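Local coordinates for competence protein ComEA-related protein (Thermus thermophilus, PDB 2DUY) that is of unknown function but carries helix-hairpin-helix motifs and, like its ComEA relatives, probably binds DNA, at residues G36-L39 with A40-I43; P48-R51 with V52-L56. One frame throughout, in Å; residues are numbered along the deposited sequence.

Contact 1 of 2, residues G36-L39 with A40-I43; sequences GPVL and ARRI
Val38 and Arg42 lie side by side on the outer surface of helix 37-45, one turn apart and pointing the same way. Val38 CG1 sits over the centre of one face of the Arg42 guanidinium, 3.8 Å from Arg42 CZ. The methyl group gets there because it stands anti to the backbone N (chi1 173°), beside the carbonyl carbon. The Arg42 chain runs extended from CG to NE, which carries the flat group across the valine. Beyond the contact, Arg42 NH1 is hydrogen-bonded to Lys59 O, and this gives the far end a second anchor.

Leu39 has CG anti to its carbonyl carbon (chi1 -74°), and its CD2 comes to 4.3 Å from Arg42 NH1. Its carbonyl oxygen is the acceptor for Ile43 N, with Leu39 O 2.9 Å from Ile43 N. Ile43 CG1 packs on Leu39 O at 3.2 Å. Gly36, at the N-cap position, accepts the first bond of the helix, from Ala40 N to Gly36 O at 2.9 Å. Between them, Arg41 N bonds to Pro37 O at 3.1 Å and Arg42 N bonds to Val38 O at 3.1 Å. The Ala40 methyl turns to Leu26, Leu29 and Met30, and Ile43 also reaches Leu29.

Arg41 NH1 is 3.2 Å from Val38 O, but the angle is too poor for a hydrogen bond. Its salt bridge is with Glu45, one turn on.

The first two turns of the helix are therefore two-sided. Small and apolar groups face the protein interior. On the outside, the Arg41 charge is probably partly balanced by Glu45, and Arg42 is tied to Lys59 O.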
ATOM      1  N   GLY A  36      -2.989  -6.459   5.415  1.00 20.36           N
ATOM      2  CA  GLY A  36      -2.486  -7.304   6.478  1.00 21.97           C
ATOM      3  C   GLY A  36      -1.040  -7.680   6.210  1.00 22.80           C
ATOM      4  O   GLY A  36      -0.423  -7.152   5.285  1.00 20.88           O
ATOM      5  N   PRO A  37      -0.471  -8.593   7.002  1.00 23.79           N
ATOM      6  CA  PRO A  37       0.921  -8.999   6.798  1.00 23.69           C
ATOM      7  C   PRO A  37       1.217  -9.658   5.453  1.00 22.83           C
ATOM      8  O   PRO A  37       2.305  -9.491   4.912  1.00 24.09           O
ATOM      9  CB  PRO A  37       1.185  -9.924   7.984  1.00 23.34           C
ATOM     10  CG  PRO A  37      -0.164 -10.506   8.264  1.00 25.51           C
ATOM     11  CD  PRO A  37      -1.064  -9.309   8.145  1.00 25.58           C
ATOM     12  N   VAL A  38       0.265 -10.405   4.913  1.00 21.64           N
ATOM     13  CA  VAL A  38       0.477 -11.076   3.637  1.00 21.14           C
ATOM     14  C   VAL A  38       0.491 -10.086   2.484  1.00 20.31           C
ATOM     15  O   VAL A  38       1.361 -10.147   1.613  1.00 17.48           O
ATOM     16  CB  VAL A  38      -0.603 -12.132   3.375  1.00 22.77           C
ATOM     17  CG1 VAL A  38      -0.452 -12.702   1.972  1.00 23.81           C
ATOM     18  CG2 VAL A  38      -0.485 -13.242   4.409  1.00 24.62           C
ATOM     19  N   LEU A  39      -0.472  -9.175   2.476  1.00 17.88           N
ATOM     20  CA  LEU A  39      -0.528  -8.176   1.417  1.00 17.83           C
ATOM     21  C   LEU A  39       0.640  -7.195   1.537  1.00 16.74           C
ATOM     22  O   LEU A  39       1.213  -6.791   0.527  1.00 16.61           O
ATOM     23  CB  LEU A  39      -1.858  -7.418   1.462  1.00 18.10           C
ATOM     24  CG  LEU A  39      -3.070  -8.206   0.963  1.00 18.96           C
ATOM     25  CD1 LEU A  39      -4.330  -7.357   1.121  1.00 19.05           C
ATOM     26  CD2 LEU A  39      -2.864  -8.603  -0.491  1.00 21.00           C
ATOM     27  N   ALA A  40       0.993  -6.824   2.766  1.00 15.97           N
ATOM     28  CA  ALA A  40       2.096  -5.895   2.984  1.00 15.24           C
ATOM     29  C   ALA A  40       3.377  -6.491   2.409  1.00 14.48           C
ATOM     30  O   ALA A  40       4.164  -5.791   1.766  1.00 16.37           O
ATOM     31  CB  ALA A  40       2.266  -5.605   4.478  1.00 16.95           C
ATOM     32  N   ARG A  41       3.572  -7.783   2.634  1.00 15.61           N
ATOM     33  CA  ARG A  41       4.755  -8.485   2.128  1.00 17.20           C
ATOM     34  C   ARG A  41       4.789  -8.481   0.600  1.00 16.15           C
ATOM     35  O   ARG A  41       5.829  -8.221  -0.008  1.00 14.67           O
ATOM     36  CB  ARG A  41       4.760  -9.932   2.615  1.00 21.00           C
ATOM     37  CG  ARG A  41       6.090 -10.637   2.422  1.00 26.86           C
ATOM     38  CD  ARG A  41       5.946 -12.160   2.440  1.00 31.60           C
ATOM     39  NE  ARG A  41       5.806 -12.709   1.090  1.00 37.80           N
ATOM     40  CZ  ARG A  41       4.662 -12.809   0.418  1.00 38.06           C
ATOM     41  NH1 ARG A  41       3.519 -12.403   0.963  1.00 40.20           N
ATOM     42  NH2 ARG A  41       4.665 -13.304  -0.814  1.00 37.65           N
ATOM     43  N   ARG A  42       3.653  -8.784  -0.024  1.00 15.42           N
ATOM     44  CA  ARG A  42       3.588  -8.802  -1.487  1.00 14.62           C
ATOM     45  C   ARG A  42       3.825  -7.412  -2.070  1.00 14.59           C
ATOM     46  O   ARG A  42       4.397  -7.274  -3.148  1.00 14.74           O
ATOM     47  CB  ARG A  42       2.226  -9.317  -1.957  1.00 16.56           C
ATOM     48  CG  ARG A  42       1.979 -10.778  -1.620  1.00 19.30           C
ATOM     49  CD  ARG A  42       0.551 -11.183  -1.925  1.00 20.17           C
ATOM     50  NE  ARG A  42       0.339 -12.610  -1.700  1.00 22.06           N
ATOM     51  CZ  ARG A  42      -0.848 -13.208  -1.755  1.00 26.26           C
ATOM     52  NH1 ARG A  42      -1.941 -12.497  -2.025  1.00 26.10           N
ATOM     53  NH2 ARG A  42      -0.941 -14.518  -1.549  1.00 25.32           N
ATOM     54  N   ILE A  43       3.369  -6.381  -1.373  1.00 15.13           N
ATOM     55  CA  ILE A  43       3.576  -5.025  -1.861  1.00 14.47           C
ATOM     56  C   ILE A  43       5.081  -4.738  -1.889  1.00 14.42           C
ATOM     57  O   ILE A  43       5.588  -4.240  -2.884  1.00 15.33           O
ATOM     58  CB  ILE A  43       2.842  -3.989  -0.975  1.00 13.35           C
ATOM     59  CG1 ILE A  43       1.332  -4.112  -1.209  1.00 14.88           C
ATOM     60  CG2 ILE A  43       3.325  -2.557  -1.301  1.00 13.64           C
ATOM     61  CD1 ILE A  43       0.484  -3.261  -0.276  1.00 13.72           C
TER

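Contact 2 of 2, residues P48-R51 with V52-L56; sequences PYAR and VEDLL
Asp54 reaches back over the turn to Ala50 and Arg51, and its carboxylate is the tight part of this contact. OD2 accepts two backbone N-H groups. Ala50 N lies 2.9 Å from Asp54 OD2, on the anti lone pair, and Arg51 N lies 3.1 Å from Asp54 OD2, above the carboxylate plane. In return, Asp54 N bonds to Arg51 O at 2.9 Å. A carboxylate accepting N-H groups from three and four residues earlier thus holds the turn into the 3-10 segment, where the second helix-hairpin-helix motif (roughly 53-72) begins.

The other oxygen forms a salt bridge, with Arg51 NE 2.8 Å from Asp54 OD1. Asp54 OD1 lies close to the guanidinium plane, whereas Arg51 NE comes from above the carboxylate plane. Arg51 CG sits between its backbone N and carbonyl carbon (chi1 65°), and a bend at the second torsion swings the chain back over the acid.

This is the hydrated side. The exposed Arg51 arm is held by the salt bridge and one water, 3.0 Å from Arg51 NH2 and 2.6 Å from Asp54 OD1.

Inward, the Tyr49 ring presents its edge to Asp54 CB. Tyr49 CE2 is 4.2 Å from Leu55 CD1, an apolar contact between two buried side chains.

Tyr49 OH bonds to Ile43 O of helix 37-45. Val52 and Leu55 pack on Leu66 of helix 63-69 and on Leu73 of strand 73-74, and Glu53 pairs with Arg70 just past that helix.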
ATOM      1  N   PRO A  48       9.828  -1.852  -7.668  1.00 12.47           N
ATOM      2  CA  PRO A  48       9.256  -0.518  -7.490  1.00 11.84           C
ATOM      3  C   PRO A  48       7.930  -0.298  -8.209  1.00 13.36           C
ATOM      4  O   PRO A  48       7.586  -1.027  -9.139  1.00 13.69           O
ATOM      5  CB  PRO A  48      10.341   0.392  -8.059  1.00 13.22           C
ATOM      6  CG  PRO A  48      10.806  -0.392  -9.238  1.00 14.99           C
ATOM      7  CD  PRO A  48      10.891  -1.824  -8.697  1.00 13.62           C
ATOM      8  N   TYR A  49       7.208   0.723  -7.757  1.00 11.65           N
ATOM      9  CA  TYR A  49       5.938   1.137  -8.349  1.00 13.05           C
ATOM     10  C   TYR A  49       6.183   2.502  -8.993  1.00 14.72           C
ATOM     11  O   TYR A  49       6.767   3.384  -8.360  1.00 17.60           O
ATOM     12  CB  TYR A  49       4.856   1.275  -7.266  1.00 12.01           C
ATOM     13  CG  TYR A  49       4.572  -0.030  -6.562  1.00 12.05           C
ATOM     14  CD1 TYR A  49       5.216  -0.364  -5.371  1.00 14.84           C
ATOM     15  CD2 TYR A  49       3.738  -0.978  -7.146  1.00 13.39           C
ATOM     16  CE1 TYR A  49       5.033  -1.613  -4.790  1.00 11.32           C
ATOM     17  CE2 TYR A  49       3.552  -2.223  -6.578  1.00 12.21           C
ATOM     18  CZ  TYR A  49       4.205  -2.537  -5.402  1.00 12.86           C
ATOM     19  OH  TYR A  49       4.032  -3.781  -4.858  1.00 13.27           O
ATOM     20  N   ALA A  50       5.766   2.676 -10.248  1.00 14.65           N
ATOM     21  CA  ALA A  50       5.947   3.966 -10.923  1.00 16.46           C
ATOM     22  C   ALA A  50       4.758   4.864 -10.596  1.00 15.50           C
ATOM     23  O   ALA A  50       4.870   6.091 -10.597  1.00 15.80           O
ATOM     24  CB  ALA A  50       6.065   3.769 -12.439  1.00 17.50           C
ATOM     25  N   ARG A  51       3.611   4.243 -10.332  1.00 14.25           N
ATOM     26  CA  ARG A  51       2.405   4.967  -9.959  1.00 12.91           C
ATOM     27  C   ARG A  51       1.592   4.069  -9.034  1.00 12.70           C
ATOM     28  O   ARG A  51       1.797   2.853  -8.996  1.00 10.33           O
ATOM     29  CB  ARG A  51       1.580   5.381 -11.196  1.00 12.84           C
ATOM     30  CG  ARG A  51       0.974   4.223 -12.031  1.00 15.00           C
ATOM     31  CD  ARG A  51       1.718   4.005 -13.346  1.00 14.78           C
ATOM     32  NE  ARG A  51       1.145   2.904 -14.140  1.00 13.59           N
ATOM     33  CZ  ARG A  51       0.265   3.052 -15.127  1.00 15.60           C
ATOM     34  NH1 ARG A  51      -0.166   4.259 -15.469  1.00 15.76           N
ATOM     35  NH2 ARG A  51      -0.186   1.982 -15.788  1.00 14.31           N
ATOM     36  N   VAL A  52       0.674   4.663  -8.281  1.00 10.37           N
ATOM     37  CA  VAL A  52      -0.132   3.894  -7.347  1.00 11.57           C
ATOM     38  C   VAL A  52      -0.951   2.827  -8.053  1.00 13.46           C
ATOM     39  O   VAL A  52      -1.209   1.762  -7.499  1.00 14.18           O
ATOM     40  CB  VAL A  52      -1.050   4.826  -6.527  1.00 12.09           C
ATOM     41  CG1 VAL A  52      -2.037   4.023  -5.706  1.00 11.84           C
ATOM     42  CG2 VAL A  52      -0.188   5.691  -5.597  1.00 11.88           C
ATOM     43  N   GLU A  53      -1.335   3.094  -9.296  1.00 13.39           N
ATOM     44  CA  GLU A  53      -2.132   2.119 -10.020  1.00 15.31           C
ATOM     45  C   GLU A  53      -1.363   0.833 -10.302  1.00 14.25           C
ATOM     46  O   GLU A  53      -1.968  -0.186 -10.645  1.00 14.44           O
ATOM     47  CB  GLU A  53      -2.638   2.731 -11.324  1.00 18.12           C
ATOM     48  CG  GLU A  53      -4.073   2.377 -11.665  1.00 25.66           C
ATOM     49  CD  GLU A  53      -5.054   2.667 -10.535  1.00 26.52           C
ATOM     50  OE1 GLU A  53      -4.726   3.436  -9.597  1.00 29.07           O
ATOM     51  OE2 GLU A  53      -6.172   2.125 -10.599  1.00 29.24           O
ATOM     52  N   ASP A  54      -0.042   0.865 -10.156  1.00 12.19           N
ATOM     53  CA  ASP A  54       0.747  -0.340 -10.390  1.00 13.64           C
ATOM     54  C   ASP A  54       0.496  -1.351  -9.273  1.00 13.57           C
ATOM     55  O   ASP A  54       0.906  -2.503  -9.367  1.00 13.35           O
ATOM     56  CB  ASP A  54       2.247  -0.027 -10.492  1.00 12.58           C
ATOM     57  CG  ASP A  54       2.603   0.738 -11.764  1.00 16.12           C
ATOM     58  OD1 ASP A  54       1.913   0.573 -12.790  1.00 15.61           O
ATOM     59  OD2 ASP A  54       3.596   1.492 -11.752  1.00 15.21           O
ATOM     60  N   LEU A  55      -0.191  -0.924  -8.220  1.00 13.41           N
ATOM     61  CA  LEU A  55      -0.498  -1.825  -7.113  1.00 14.37           C
ATOM     62  C   LEU A  55      -1.386  -2.968  -7.600  1.00 15.15           C
ATOM     63  O   LEU A  55      -1.500  -4.009  -6.939  1.00 17.27           O
ATOM     64  CB  LEU A  55      -1.195  -1.054  -5.997  1.00 15.75           C
ATOM     65  CG  LEU A  55      -1.227  -1.676  -4.609  1.00 19.17           C
ATOM     66  CD1 LEU A  55       0.214  -1.955  -4.115  1.00 18.26           C
ATOM     67  CD2 LEU A  55      -1.939  -0.701  -3.673  1.00 18.69           C
ATOM     68  N   LEU A  56      -2.014  -2.783  -8.758  1.00 14.13           N
ATOM     69  CA  LEU A  56      -2.868  -3.829  -9.309  1.00 16.05           C
ATOM     70  C   LEU A  56      -2.055  -5.059  -9.718  1.00 16.79           C
ATOM     71  O   LEU A  56      -2.632  -6.087 -10.083  1.00 17.74           O
ATOM     72  CB  LEU A  56      -3.678  -3.309 -10.506  1.00 15.47           C
ATOM     73  CG  LEU A  56      -4.802  -2.340 -10.125  1.00 16.11           C
ATOM     74  CD1 LEU A  56      -5.523  -1.846 -11.369  1.00 14.26           C
ATOM     75  CD2 LEU A  56      -5.788  -3.064  -9.193  1.00 15.87           C
TER
HETATM   76  O   HOH W   1       0.083  -0.591 -14.236  1.00 13.13           O

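In the fold
From the N terminus the chain passes through strand 19-20 and helix 26-29, then turns into helix 37-45. Contact 1 opens this helix and closes no loop beyond its own first turns. Contact 2 follows in series, in the link between helix 37-45 and helix 63-69, and closes a tight turn at residues 50-54. The two neither nest nor cross, and their centres are about 15 Å apart. They meet at Ile43, which touches Tyr49 and packs its CG1 on Leu55 CD1 at 3.8 Å. Contact 1 faces helix 26-29, while contact 2 faces helix 63-69 and strand 73-74. Through Ile43 they connect the region of motif 27-46 with that of 53-72.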